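Local coordinates for cellulosome anchoring protein cohesin region (Clostridium thermocellum, PDB 4DH2) that serves as a type I cohesin module of a cellulosome-anchoring protein, binding the dockerin module of a partner protein, at residues 58-63 against 113-118; 53-58 against 82-87; 19-24 against 32-37; 47-52 against 91-96. All coordinates share one frame; numbering follows the deposited sequence.

Contact 1: 58-63 against 113-118; sequences KAIEVL and LTVRIK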
loop_
_atom_site.group_PDB
_atom_site.type_symbol
_atom_site.label_atom_id
_atom_site.label_comp_id
_atom_site.label_asym_id
_atom_site.label_seq_id
_atom_site.Cartn_x
_atom_site.Cartn_y
_atom_site.Cartn_z
ATOM N N LYS A 58 10.837 -8.790 16.006
ATOM C CA LYS A 58 11.336 -9.662 17.074
ATOM C C LYS A 58 10.381 -10.823 17.308
ATOM O O LYS A 58 10.785 -11.891 17.781
ATOM C CB LYS A 58 11.585 -8.889 18.363
ATOM C CG LYS A 58 12.900 -8.132 18.349
ATOM C CD LYS A 58 13.043 -7.252 19.577
ATOM C CE LYS A 58 14.137 -6.215 19.392
ATOM N NZ LYS A 58 15.414 -6.822 18.920
ATOM N N ALA A 59 9.120 -10.626 16.952
ATOM C CA ALA A 59 8.098 -11.634 17.170
ATOM C C ALA A 59 7.576 -12.233 15.881
ATOM O O ALA A 59 7.104 -13.364 15.874
ATOM C CB ALA A 59 6.956 -11.046 17.953
ATOM N N ILE A 60 7.636 -11.473 14.790
ATOM C CA ILE A 60 6.989 -11.881 13.569
ATOM C C ILE A 60 7.924 -11.844 12.384
ATOM O O ILE A 60 8.692 -10.898 12.202
ATOM C CB ILE A 60 5.822 -10.938 13.263
ATOM C CG1 ILE A 60 4.694 -11.162 14.266
ATOM C CG2 ILE A 60 5.310 -11.168 11.847
ATOM C CD1 ILE A 60 3.408 -10.418 13.888
ATOM N N GLU A 61 7.844 -12.898 11.587
ATOM C CA GLU A 61 8.498 -12.981 10.294
ATOM C C GLU A 61 7.450 -13.086 9.182
ATOM O O GLU A 61 6.606 -13.990 9.178
ATOM C CB GLU A 61 9.417 -14.215 10.271
ATOM C CG GLU A 61 10.183 -14.370 8.985
ATOM C CD GLU A 61 11.088 -15.591 8.971
ATOM O OE1 GLU A 61 11.078 -16.368 9.956
ATOM O OE2 GLU A 61 11.813 -15.756 7.968
ATOM N N VAL A 62 7.492 -12.165 8.223
ATOM C CA VAL A 62 6.533 -12.233 7.139
ATOM C C VAL A 62 7.118 -13.083 6.042
ATOM O O VAL A 62 8.201 -12.805 5.519
ATOM C CB VAL A 62 6.153 -10.828 6.607
ATOM C CG1 VAL A 62 5.101 -10.959 5.485
ATOM C CG2 VAL A 62 5.636 -9.976 7.746
ATOM N N LEU A 63 6.397 -14.142 5.697
ATOM C CA LEU A 63 6.878 -15.090 4.708
ATOM C C LEU A 63 6.223 -14.921 3.336
ATOM O O LEU A 63 6.773 -15.348 2.317
ATOM C CB LEU A 63 6.605 -16.509 5.187
ATOM C CG LEU A 63 7.236 -16.848 6.537
ATOM C CD1 LEU A 63 7.012 -18.327 6.899
ATOM C CD2 LEU A 63 8.726 -16.517 6.566
ATOM N N LEU A 113 -1.589 -11.840 5.018
ATOM C CA LEU A 113 -0.190 -11.997 5.334
ATOM C C LEU A 113 -0.010 -13.433 5.797
ATOM O O LEU A 113 -0.862 -13.940 6.506
ATOM C CB LEU A 113 0.168 -11.134 6.514
ATOM C CG LEU A 113 -0.174 -9.650 6.378
ATOM C CD1 LEU A 113 0.292 -8.919 7.612
ATOM C CD2 LEU A 113 0.457 -9.105 5.127
ATOM N N THR A 114 1.079 -14.077 5.411
ATOM C CA THR A 114 1.434 -15.352 6.024
ATOM C C THR A 114 2.652 -15.063 6.859
ATOM O O THR A 114 3.691 -14.649 6.326
ATOM C CB THR A 114 1.767 -16.426 4.957
ATOM O OG1 THR A 114 0.646 -16.600 4.084
ATOM C CG2 THR A 114 2.112 -17.769 5.623
ATOM N N VAL A 115 2.552 -15.273 8.172
ATOM C CA VAL A 115 3.645 -14.954 9.040
ATOM C C VAL A 115 4.012 -16.111 9.946
ATOM O O VAL A 115 3.176 -16.959 10.270
ATOM C CB VAL A 115 3.325 -13.750 9.924
ATOM C CG1 VAL A 115 2.785 -12.610 9.058
ATOM C CG2 VAL A 115 2.337 -14.126 11.055
ATOM N N ARG A 116 5.265 -16.115 10.375
ATOM C CA ARG A 116 5.706 -17.091 11.370
ATOM C C ARG A 116 5.887 -16.377 12.663
ATOM O O ARG A 116 6.532 -15.343 12.705
ATOM C CB ARG A 116 7.041 -17.714 10.983
ATOM C CG ARG A 116 7.605 -18.617 12.087
ATOM C CD ARG A 116 9.036 -19.026 11.820
ATOM N NE ARG A 116 9.110 -20.126 10.864
ATOM C CZ ARG A 116 9.907 -20.155 9.803
ATOM N NH1 ARG A 116 10.723 -19.145 9.536
ATOM N NH2 ARG A 116 9.887 -21.206 9.002
ATOM N N ILE A 117 5.312 -16.918 13.724
ATOM C CA ILE A 117 5.531 -16.372 15.048
ATOM C C ILE A 117 6.790 -16.985 15.642
ATOM O O ILE A 117 6.904 -18.213 15.751
ATOM C CB ILE A 117 4.323 -16.643 15.953
ATOM C CG1 ILE A 117 3.049 -16.130 15.280
ATOM C CG2 ILE A 117 4.557 -16.022 17.346
ATOM C CD1 ILE A 117 1.796 -16.443 16.036
ATOM N N LYS A 118 7.750 -16.153 16.028
ATOM C CA LYS A 118 9.054 -16.697 16.402
ATOM C C LYS A 118 8.953 -17.572 17.644
ATOM O O LYS A 118 8.343 -17.191 18.627
ATOM C CB LYS A 118 10.100 -15.589 16.544
ATOM C CG LYS A 118 10.334 -14.871 15.217
ATOM C CD LYS A 118 11.627 -14.084 15.183
ATOM C CE LYS A 118 11.774 -13.387 13.842
ATOM N NZ LYS A 118 13.000 -12.551 13.765
#
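Lys-58 O lies 3.5 Å from Lys-118 CD where strand 60-67 begins its antiparallel pairing with strand 108-117 in the beta-sandwich of the cohesin domain. The Lys-118 chain runs extended beyond CG, and its NZ is hydrogen-bonded to Ser-57 O. At Ala-59 the carbonyl O accepts from Lys-118 N at 2.9 Å. Ile-60 faces Ile-117 in a non-hydrogen-bonded pair, but its side chain meets the next residue on the same face of the partner strand, Val-115: CG2, anti to the backbone N, lies 3.8 Å from Val-115 CB. Glu-61 and Arg-116 form the hydrogen-bonded pair, each backbone N donating to the other's O. On the outer face their side chains run side by side in the same direction, and both have CG anti to the backbone N (chi1 -178° and 173°). Arg-116 then bends at chi3, and its NH1 meets Glu-61 OE1 in a 2.8 Å salt bridge. The carboxylate oxygen lies near the guanidinium plane, whereas NH1 stands above the carboxylate plane. Val-62 returns to the face of Ile-60, its CG2 4.1 Å from Val-115 CG1; Tyr-55 packs on both Ile-60 and Val-62, Ile-89 on Val-62 and Val-158 on Ile-60. Leu-63 N donates to Thr-114 O at 2.8 Å, and CD1 lies over one face of the Arg-116 guanidinium, 4.1 Å from Arg-116 CB.

Contact 2: 53-58 against 82-87; sequences LYYDSK and IVYKDS. With SO4 (sulfate ion), chain F.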
loop_
_atom_site.group_PDB
_atom_site.type_symbol
_atom_site.label_atom_id
_atom_site.label_comp_id
_atom_site.label_asym_id
_atom_site.label_seq_id
_atom_site.Cartn_x
_atom_site.Cartn_y
_atom_site.Cartn_z
ATOM N N LEU A 53 1.898 -1.179 6.542
ATOM C CA LEU A 53 1.744 -1.784 7.866
ATOM C C LEU A 53 3.108 -2.023 8.461
ATOM O O LEU A 53 4.081 -2.258 7.732
ATOM C CB LEU A 53 1.076 -3.156 7.727
ATOM C CG LEU A 53 -0.338 -3.261 7.202
ATOM C CD1 LEU A 53 -0.737 -4.733 7.221
ATOM C CD2 LEU A 53 -1.281 -2.446 8.030
ATOM N N TYR A 54 3.187 -2.019 9.791
ATOM C CA TYR A 54 4.421 -2.365 10.459
ATOM C C TYR A 54 4.160 -3.537 11.379
ATOM O O TYR A 54 3.056 -3.672 11.910
ATOM C CB TYR A 54 4.892 -1.228 11.317
ATOM C CG TYR A 54 5.288 -0.031 10.523
ATOM C CD1 TYR A 54 6.556 0.068 9.989
ATOM C CD2 TYR A 54 4.372 0.978 10.273
ATOM C CE1 TYR A 54 6.933 1.172 9.258
ATOM C CE2 TYR A 54 4.743 2.092 9.552
ATOM C CZ TYR A 54 6.024 2.171 9.045
ATOM O OH TYR A 54 6.405 3.277 8.314
ATOM N N TYR A 55 5.188 -4.352 11.542
ATOM C CA TYR A 55 5.184 -5.479 12.477
ATOM C C TYR A 55 6.461 -5.483 13.298
ATOM O O TYR A 55 7.448 -4.827 12.948
ATOM C CB TYR A 55 5.045 -6.794 11.703
ATOM C CG TYR A 55 6.150 -7.060 10.687
ATOM C CD1 TYR A 55 7.236 -7.835 11.021
ATOM C CD2 TYR A 55 6.104 -6.524 9.389
ATOM C CE1 TYR A 55 8.247 -8.081 10.124
ATOM C CE2 TYR A 55 7.136 -6.767 8.471
ATOM C CZ TYR A 55 8.210 -7.538 8.855
ATOM O OH TYR A 55 9.252 -7.818 7.985
ATOM N N ASP A 56 6.437 -6.205 14.416
ATOM C CA ASP A 56 7.607 -6.313 15.267
ATOM C C ASP A 56 8.403 -7.522 14.820
ATOM O O ASP A 56 7.972 -8.671 14.978
ATOM C CB ASP A 56 7.187 -6.452 16.725
ATOM C CG ASP A 56 8.375 -6.591 17.654
ATOM O OD1 ASP A 56 9.523 -6.515 17.153
ATOM O OD2 ASP A 56 8.166 -6.805 18.869
ATOM N N SER A 57 9.556 -7.265 14.221
ATOM C CA SER A 57 10.363 -8.330 13.659
ATOM C C SER A 57 10.940 -9.211 14.757
ATOM O O SER A 57 11.453 -10.300 14.473
ATOM C CB SER A 57 11.485 -7.764 12.777
ATOM O OG SER A 57 12.435 -7.071 13.565
ATOM N N LYS A 58 10.837 -8.790 16.006
ATOM C CA LYS A 58 11.336 -9.662 17.074
ATOM C C LYS A 58 10.381 -10.823 17.308
ATOM O O LYS A 58 10.785 -11.891 17.781
ATOM C CB LYS A 58 11.585 -8.889 18.363
ATOM C CG LYS A 58 12.900 -8.132 18.349
ATOM C CD LYS A 58 13.043 -7.252 19.577
ATOM C CE LYS A 58 14.137 -6.215 19.392
ATOM N NZ LYS A 58 15.414 -6.822 18.920
ATOM N N ILE A 82 8.055 -5.793 0.967
ATOM C CA ILE A 82 8.434 -5.802 2.375
ATOM C C ILE A 82 9.757 -5.078 2.515
ATOM O O ILE A 82 10.762 -5.490 1.919
ATOM C CB ILE A 82 8.555 -7.225 2.893
ATOM C CG1 ILE A 82 7.224 -7.935 2.703
ATOM C CG2 ILE A 82 8.974 -7.231 4.380
ATOM C CD1 ILE A 82 7.287 -9.408 2.942
ATOM N N VAL A 83 9.734 -3.984 3.275
ATOM C CA VAL A 83 10.935 -3.254 3.612
ATOM C C VAL A 83 11.491 -3.883 4.885
ATOM O O VAL A 83 11.160 -3.467 5.986
ATOM C CB VAL A 83 10.671 -1.760 3.824
ATOM C CG1 VAL A 83 11.968 -1.018 3.991
ATOM C CG2 VAL A 83 9.880 -1.177 2.631
ATOM N N TYR A 84 12.334 -4.894 4.709
ATOM C CA TYR A 84 12.839 -5.678 5.831
ATOM C C TYR A 84 13.523 -4.825 6.895
ATOM O O TYR A 84 13.306 -5.035 8.095
ATOM C CB TYR A 84 13.759 -6.777 5.312
ATOM C CG TYR A 84 12.997 -7.822 4.563
ATOM C CD1 TYR A 84 12.263 -8.785 5.245
ATOM C CD2 TYR A 84 12.970 -7.835 3.171
ATOM C CE1 TYR A 84 11.538 -9.744 4.561
ATOM C CE2 TYR A 84 12.248 -8.787 2.477
ATOM C CZ TYR A 84 11.532 -9.745 3.182
ATOM O OH TYR A 84 10.815 -10.718 2.519
ATOM N N LYS A 85 14.300 -3.830 6.472
ATOM C CA LYS A 85 15.006 -2.984 7.432
ATOM C C LYS A 85 14.071 -2.220 8.361
ATOM O O LYS A 85 14.443 -1.864 9.489
ATOM C CB LYS A 85 15.941 -2.018 6.706
ATOM C CG LYS A 85 16.579 -0.987 7.629
ATOM C CD LYS A 85 17.709 -0.206 6.956
ATOM C CE LYS A 85 18.585 0.492 7.998
ATOM N NZ LYS A 85 19.521 1.473 7.380
ATOM N N ASP A 86 12.856 -1.952 7.888
ATOM C CA ASP A 86 11.915 -1.148 8.635
ATOM C C ASP A 86 10.767 -1.999 9.169
ATOM O O ASP A 86 9.854 -1.460 9.799
ATOM C CB ASP A 86 11.324 -0.040 7.739
ATOM C CG ASP A 86 12.370 0.971 7.276
ATOM O OD1 ASP A 86 13.494 0.999 7.846
ATOM O OD2 ASP A 86 12.053 1.745 6.347
ATOM N N SER A 87 10.788 -3.297 8.872
ATOM C CA SER A 87 9.683 -4.174 9.252
ATOM C C SER A 87 8.378 -3.578 8.791
ATOM O O SER A 87 7.438 -3.438 9.569
ATOM C CB SER A 87 9.647 -4.361 10.769
ATOM O OG SER A 87 10.893 -4.874 11.203
HETATM S S SO4 F . 15.121 -3.993 2.570
HETATM O O1 SO4 F . 15.972 -4.976 3.241
HETATM O O2 SO4 F . 15.865 -3.318 1.511
HETATM O O3 SO4 F . 13.986 -4.688 1.953
HETATM O O4 SO4 F . 14.723 -2.991 3.551
HETATM O O HOH W 1 10.614 -4.568 14.163
HETATM O O HOH W 2 11.753 -7.266 9.124
#
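Tyr-55 N donates to Ser-87 O at 3.1 Å, a direct backbone bond that in the cohesin beta-sandwich joins the end of strand 48-54 to the turn of the hairpin formed by strands 78-83 and 88-94. Within the turn Asp-86 N bonds to Val-83 O and Ser-87 N to Tyr-84 O. The Tyr-55 ring lies beneath Ser-87. Its CG sits between the backbone N and the carbonyl carbon (chi1 59°), and Ser-87 CB stands over the ring centre in a CH-pi contact, 4.0 Å from the centroid and 10° off the normal. At the far end of the ring Tyr-55 OH touches Ile-82 CG2, the same methyl that covers a face of the Tyr-84 ring. The Tyr-54 ring meets the turn differently, with Asp-86 O at the ring edge, in plane, 3.6 Å from Tyr-54 CD1. Two waters complete the polar side. One accepts from Ser-57 N and bonds to Ser-87 OG; the other links Tyr-55 OH, Ser-87 OG and Tyr-84 O, to which it donates. Asp-56 OD1 accepts from Lys-58 N in an Asx turn that leads toward strand 60-67. Across the turn, a sulfate ion, probably from the crystallisation liquor, takes a weak bond from Tyr-84 N, and its O4 accepts from Lys-85 N at 3.1 Å.

Contact 3: 19-24 against 32-37; sequences VLVEGV and VEIPLK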
loop_
_atom_site.group_PDB
_atom_site.type_symbol
_atom_site.label_atom_id
_atom_site.label_comp_id
_atom_site.label_asym_id
_atom_site.label_seq_id
_atom_site.Cartn_x
_atom_site.Cartn_y
_atom_site.Cartn_z
ATOM N N VAL A 19 -10.368 0.268 7.306
ATOM C CA VAL A 19 -9.333 -0.722 7.072
ATOM C C VAL A 19 -9.048 -1.412 8.414
ATOM O O VAL A 19 -8.730 -0.735 9.393
ATOM C CB VAL A 19 -8.053 -0.068 6.543
ATOM C CG1 VAL A 19 -6.997 -1.091 6.290
ATOM C CG2 VAL A 19 -8.350 0.716 5.279
ATOM N N LEU A 20 -9.144 -2.746 8.444
ATOM C CA LEU A 20 -8.989 -3.506 9.695
ATOM C C LEU A 20 -7.938 -4.592 9.587
ATOM O O LEU A 20 -7.842 -5.267 8.566
ATOM C CB LEU A 20 -10.315 -4.171 10.054
ATOM C CG LEU A 20 -11.562 -3.292 10.141
ATOM C CD1 LEU A 20 -12.252 -3.208 8.802
ATOM C CD2 LEU A 20 -12.525 -3.833 11.185
ATOM N N VAL A 21 -7.128 -4.729 10.631
ATOM C CA VAL A 21 -6.289 -5.911 10.763
ATOM C C VAL A 21 -7.105 -6.904 11.577
ATOM O O VAL A 21 -7.479 -6.608 12.705
ATOM C CB VAL A 21 -4.993 -5.590 11.488
ATOM C CG1 VAL A 21 -4.167 -6.881 11.695
ATOM C CG2 VAL A 21 -4.193 -4.562 10.729
ATOM N N GLU A 22 -7.406 -8.064 11.009
ATOM C CA GLU A 22 -8.215 -9.045 11.709
ATOM C C GLU A 22 -7.346 -9.860 12.677
ATOM O O GLU A 22 -6.448 -10.570 12.261
ATOM C CB GLU A 22 -8.920 -9.959 10.723
ATOM C CG GLU A 22 -9.906 -9.217 9.810
ATOM C CD GLU A 22 -10.983 -8.448 10.582
ATOM O OE1 GLU A 22 -11.336 -8.854 11.717
ATOM O OE2 GLU A 22 -11.476 -7.427 10.055
ATOM N N GLY A 23 -7.664 -9.778 13.960
ATOM C CA GLY A 23 -6.860 -10.414 14.987
ATOM C C GLY A 23 -6.736 -11.920 14.849
ATOM O O GLY A 23 -7.638 -12.591 14.361
ATOM N N VAL A 24 -5.600 -12.458 15.296
ATOM C CA VAL A 24 -5.393 -13.894 15.297
ATOM C C VAL A 24 -4.851 -14.300 16.661
ATOM O O VAL A 24 -4.166 -13.528 17.311
ATOM C CB VAL A 24 -4.424 -14.328 14.175
ATOM C CG1 VAL A 24 -3.124 -13.603 14.293
ATOM C CG2 VAL A 24 -4.191 -15.818 14.221
ATOM N N VAL A 32 0.886 -18.695 10.522
ATOM C CA VAL A 32 -0.533 -18.408 10.463
ATOM C C VAL A 32 -0.784 -17.345 9.386
ATOM O O VAL A 32 0.161 -16.715 8.903
ATOM C CB VAL A 32 -1.048 -17.877 11.812
ATOM C CG1 VAL A 32 -0.845 -18.904 12.926
ATOM C CG2 VAL A 32 -0.358 -16.553 12.177
ATOM N N GLU A 33 -2.047 -17.192 9.001
ATOM C CA GLU A 33 -2.452 -16.137 8.057
ATOM C C GLU A 33 -3.130 -15.000 8.819
ATOM O O GLU A 33 -3.897 -15.252 9.748
ATOM C CB GLU A 33 -3.406 -16.693 7.017
ATOM C CG GLU A 33 -2.692 -17.503 5.969
ATOM C CD GLU A 33 -3.617 -18.059 4.913
ATOM O OE1 GLU A 33 -4.855 -17.912 5.047
ATOM O OE2 GLU A 33 -3.088 -18.643 3.949
ATOM N N ILE A 34 -2.786 -13.750 8.490
ATOM C CA ILE A 34 -3.471 -12.591 9.058
ATOM C C ILE A 34 -4.234 -11.888 7.921
ATOM O O ILE A 34 -3.625 -11.349 7.006
ATOM C CB ILE A 34 -2.477 -11.595 9.700
ATOM C CG1 ILE A 34 -1.693 -12.257 10.842
ATOM C CG2 ILE A 34 -3.225 -10.363 10.231
ATOM C CD1 ILE A 34 -0.613 -11.411 11.347
ATOM N N PRO A 35 -5.571 -11.927 7.963
ATOM C CA PRO A 35 -6.374 -11.263 6.942
ATOM C C PRO A 35 -6.467 -9.783 7.253
ATOM O O PRO A 35 -6.566 -9.406 8.424
ATOM C CB PRO A 35 -7.751 -11.925 7.062
ATOM C CG PRO A 35 -7.563 -13.086 8.017
ATOM C CD PRO A 35 -6.415 -12.700 8.890
ATOM N N LEU A 36 -6.430 -8.986 6.191
ATOM C CA LEU A 36 -6.589 -7.538 6.265
ATOM C C LEU A 36 -7.816 -7.207 5.411
ATOM O O LEU A 36 -7.939 -7.699 4.292
ATOM C CB LEU A 36 -5.335 -6.848 5.705
ATOM C CG LEU A 36 -4.018 -7.376 6.258
ATOM C CD1 LEU A 36 -2.850 -6.717 5.550
ATOM C CD2 LEU A 36 -3.901 -7.149 7.749
ATOM N N LYS A 37 -8.721 -6.395 5.952
ATOM C CA LYS A 37 -10.034 -6.204 5.367
ATOM C C LYS A 37 -10.325 -4.744 5.126
ATOM O O LYS A 37 -9.793 -3.890 5.810
ATOM C CB LYS A 37 -11.133 -6.720 6.305
ATOM C CG LYS A 37 -11.328 -8.224 6.295
ATOM C CD LYS A 37 -12.552 -8.604 7.124
ATOM C CE LYS A 37 -13.842 -8.164 6.443
ATOM N NZ LYS A 37 -14.950 -7.846 7.401
#
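Leu-20 and Lys-37 pair through two backbone bonds, Leu-20 N to Lys-37 O at 2.9 Å and Lys-37 N to Leu-20 O at 3.0 Å, in the antiparallel hairpin of strands 15-27 and 31-39. A third bond, from Glu-22 N to Pro-35 O, continues the ladder; Pro-35, having no N-H, can only accept here. On the inner face Val-21 and Leu-36 lie side by side, pointing the same way, with Leu-36 CD2 about 4.0 Å from Val-21 CG2. Val-21 CG1 touches Leu-36 CD2 as well and also meets Ile-34 CG2 at 3.9 Å. Beyond Gly-23 the apolar seam goes on with Val-24, whose CG1 meets Ile-34 CG1 at 4.0 Å, the two side chains crossing at about a right angle.

On the opposite face Glu-22 bends at chi2 (-57°), which turns CD toward Lys-37. OE2 rests against the lysine's aliphatic stem, 3.3 Å from CD, rather than on its ammonium: NZ stands 4.4 Å away, beyond a salt bridge, and is held by Glu-39 OE2 in one of its own.

Further out, the inner side chains are packed by the rest of the beta-sandwich: Phe-136 lies against Val-21, Ile-134 and Val-158 against Ile-34, and Leu-53 and Phe-110 against Leu-36. Strand 108-117 extends the sheet beside 31-39, and strand 149-161 beside 15-27. The hairpin is therefore two-sided in its chemistry. Its inner face contributes branched aliphatic groups to the core, while on the outer face Lys-37 has its ammonium bridged to Glu-39 and the Glu-22 carboxylate nearby, which would probably stabilise its positive charge.

Contact 4: 47-52 against 91-96; sequences QSFNLS and FLFDDD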
loop_
_atom_site.group_PDB
_atom_site.type_symbol
_atom_site.label_atom_id
_atom_site.label_comp_id
_atom_site.label_asym_id
_atom_site.label_seq_id
_atom_site.Cartn_x
_atom_site.Cartn_y
_atom_site.Cartn_z
ATOM N N GLN A 47 -10.150 3.316 -7.134
ATOM C CA GLN A 47 -9.229 3.224 -8.264
ATOM C C GLN A 47 -7.838 2.791 -7.837
ATOM O O GLN A 47 -7.175 1.967 -8.504
ATOM C CB GLN A 47 -9.160 4.598 -8.936
ATOM C CG GLN A 47 -7.996 4.811 -9.890
ATOM C CD GLN A 47 -8.196 4.044 -11.180
ATOM O OE1 GLN A 47 -9.246 4.140 -11.807
ATOM N NE2 GLN A 47 -7.212 3.249 -11.553
ATOM N N SER A 48 -7.366 3.336 -6.722
ATOM C CA SER A 48 -6.010 3.054 -6.309
ATOM C C SER A 48 -5.859 3.240 -4.799
ATOM O O SER A 48 -6.525 4.100 -4.203
ATOM C CB SER A 48 -5.041 3.989 -7.006
ATOM O OG SER A 48 -3.699 3.783 -6.569
ATOM N N PHE A 49 -4.965 2.461 -4.210
ATOM C CA PHE A 49 -4.593 2.713 -2.821
ATOM C C PHE A 49 -3.179 2.317 -2.571
ATOM O O PHE A 49 -2.613 1.474 -3.276
ATOM C CB PHE A 49 -5.543 2.022 -1.830
ATOM C CG PHE A 49 -5.416 0.499 -1.769
ATOM C CD1 PHE A 49 -4.404 -0.114 -1.049
ATOM C CD2 PHE A 49 -6.342 -0.298 -2.416
ATOM C CE1 PHE A 49 -4.337 -1.488 -0.976
ATOM C CE2 PHE A 49 -6.277 -1.656 -2.359
ATOM C CZ PHE A 49 -5.266 -2.264 -1.637
ATOM N N ASN A 50 -2.592 2.941 -1.555
ATOM C CA ASN A 50 -1.216 2.694 -1.166
ATOM C C ASN A 50 -1.272 2.761 0.352
ATOM O O ASN A 50 -1.729 3.775 0.921
ATOM C CB ASN A 50 -0.385 3.789 -1.826
ATOM C CG ASN A 50 1.120 3.717 -1.582
ATOM O OD1 ASN A 50 1.750 4.767 -1.613
ATOM N ND2 ASN A 50 1.705 2.530 -1.388
ATOM N N LEU A 51 -0.854 1.667 0.995
ATOM C CA LEU A 51 -1.047 1.480 2.438
ATOM C C LEU A 51 0.207 0.788 2.988
ATOM O O LEU A 51 0.732 -0.114 2.318
ATOM C CB LEU A 51 -2.286 0.583 2.630
ATOM C CG LEU A 51 -2.708 0.110 4.009
ATOM C CD1 LEU A 51 -2.893 1.290 4.884
ATOM C CD2 LEU A 51 -4.011 -0.617 3.845
ATOM N N SER A 52 0.680 1.205 4.168
ATOM C CA SER A 52 1.805 0.542 4.871
ATOM C C SER A 52 1.338 -0.024 6.201
ATOM O O SER A 52 0.532 0.627 6.930
ATOM C CB SER A 52 2.918 1.562 5.214
ATOM O OG SER A 52 3.562 2.014 4.045
ATOM N N PHE A 91 1.714 -1.880 0.369
ATOM C CA PHE A 91 0.812 -2.365 -0.663
ATOM C C PHE A 91 0.543 -1.244 -1.657
ATOM O O PHE A 91 0.430 -0.082 -1.278
ATOM C CB PHE A 91 -0.535 -2.753 -0.063
ATOM C CG PHE A 91 -0.455 -3.828 0.962
ATOM C CD1 PHE A 91 -0.592 -5.151 0.585
ATOM C CD2 PHE A 91 -0.262 -3.529 2.288
ATOM C CE1 PHE A 91 -0.522 -6.166 1.535
ATOM C CE2 PHE A 91 -0.201 -4.543 3.238
ATOM C CZ PHE A 91 -0.342 -5.858 2.837
ATOM N N LEU A 92 0.437 -1.610 -2.930
ATOM C CA LEU A 92 -0.007 -0.689 -3.956
ATOM C C LEU A 92 -1.011 -1.387 -4.862
ATOM O O LEU A 92 -0.729 -2.453 -5.460
ATOM C CB LEU A 92 1.182 -0.203 -4.759
ATOM C CG LEU A 92 0.796 0.792 -5.860
ATOM C CD1 LEU A 92 0.319 2.129 -5.268
ATOM C CD2 LEU A 92 1.999 0.996 -6.756
ATOM N N PHE A 93 -2.178 -0.768 -4.994
ATOM C CA PHE A 93 -3.206 -1.243 -5.903
ATOM C C PHE A 93 -3.585 -0.149 -6.862
ATOM O O PHE A 93 -3.702 1.006 -6.463
ATOM C CB PHE A 93 -4.452 -1.642 -5.117
ATOM C CG PHE A 93 -5.637 -1.882 -5.991
ATOM C CD1 PHE A 93 -5.838 -3.114 -6.581
ATOM C CD2 PHE A 93 -6.519 -0.860 -6.265
ATOM C CE1 PHE A 93 -6.917 -3.327 -7.440
ATOM C CE2 PHE A 93 -7.599 -1.050 -7.128
ATOM C CZ PHE A 93 -7.798 -2.300 -7.724
ATOM N N ASP A 94 -3.774 -0.505 -8.135
ATOM C CA ASP A 94 -4.312 0.410 -9.106
ATOM C C ASP A 94 -5.043 -0.421 -10.162
ATOM O O ASP A 94 -4.515 -1.416 -10.640
ATOM C CB ASP A 94 -3.195 1.194 -9.787
ATOM C CG ASP A 94 -3.682 2.055 -10.922
ATOM O OD1 ASP A 94 -4.562 2.908 -10.678
ATOM O OD2 ASP A 94 -3.198 1.886 -12.091
ATOM N N ASP A 95 -6.259 -0.015 -10.505
ATOM C CA ASP A 95 -6.964 -0.563 -11.667
ATOM C C ASP A 95 -6.255 -0.137 -12.955
ATOM O O ASP A 95 -6.533 0.893 -13.546
ATOM C CB ASP A 95 -8.414 -0.147 -11.615
ATOM C CG ASP A 95 -9.210 -0.682 -12.793
ATOM O OD1 ASP A 95 -8.765 -1.695 -13.348
ATOM O OD2 ASP A 95 -10.263 -0.097 -13.130
ATOM N N ASP A 96 -5.322 -0.989 -13.368
ATOM C CA ASP A 96 -4.263 -0.655 -14.309
ATOM C C ASP A 96 -4.716 -0.149 -15.671
ATOM O O ASP A 96 -4.049 0.678 -16.268
ATOM C CB ASP A 96 -3.407 -1.908 -14.471
ATOM C CG ASP A 96 -2.170 -1.689 -15.311
ATOM O OD1 ASP A 96 -1.341 -0.798 -14.996
ATOM O OD2 ASP A 96 -2.039 -2.425 -16.315
HETATM O O HOH W 3 -9.988 2.425 -13.784
#
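Gln-47 and Asp-94 meet through the glutamine amide: NE2 donates to Asp-94 OD1 at 2.8 Å and to Asp-95 O at 3.2 Å, both acceptors near the amide plane. Gln-47 OE1 accepts from a water that also donates to Asp-95 OD2, which accepts from Gly-102 N as well, and Gln-47 O takes Asp-95 N. Phe-49 O and Leu-51 O accept from Phe-93 N and Phe-91 N. Two carbonyls of strand 91-94 each accept two donors. Phe-93 O receives Phe-49 N and, in its carbonyl plane, Ser-48 OG at 2.8 Å. Phe-91 O receives Leu-51 N and Asn-50 ND2 (2.9 Å) from opposite faces of its plane. Asn-50 ND2 also bonds to Leu-64 O of the dockerin chain, and Asp-94 OD2 salt-bridges Lys-25 of that chain, so this face belongs to the dockerin-binding surface.

The other face is apolar, with Phe-49, Leu-51, Phe-91 and Phe-93. Phe-49 CG sits between the backbone N and carbonyl carbon (chi1 71°), its ring under Phe-93 CB, which is 3.3 Å from Phe-49 CE2 toward the rim. Strand 129-142 flanks strand 48-54, where Gln-47 and Ser-48 form a classic beta bulge opposite Cys-142; Phe-91 packs on strand 108-117 and Phe-93 on helix 74-77.

All four contacts belong to the one cohesin beta-sandwich. Along the chain, contact 3 closes first, as a local hairpin; contact 2 is nested within the loop closed by contact 4, and contact 1 alternates with both. Contacts 2 and 4 share strand 48-54, with centres about 20 Å apart. Contacts 1 and 2, about 10 Å between centres, share Lys-58, whereas contacts 1 and 4 are about 23 Å apart on opposite sides of the chain's centre. Strands 31-39 and 108-117 are neighbours joining contacts 3 and 1. Leu-36, Leu-53, Phe-91 and Leu-113 meet in the core, away from the dockerin. Of the four, contact 4 carries most of the dockerin contacts; contacts 1 and 3 touch no other chain.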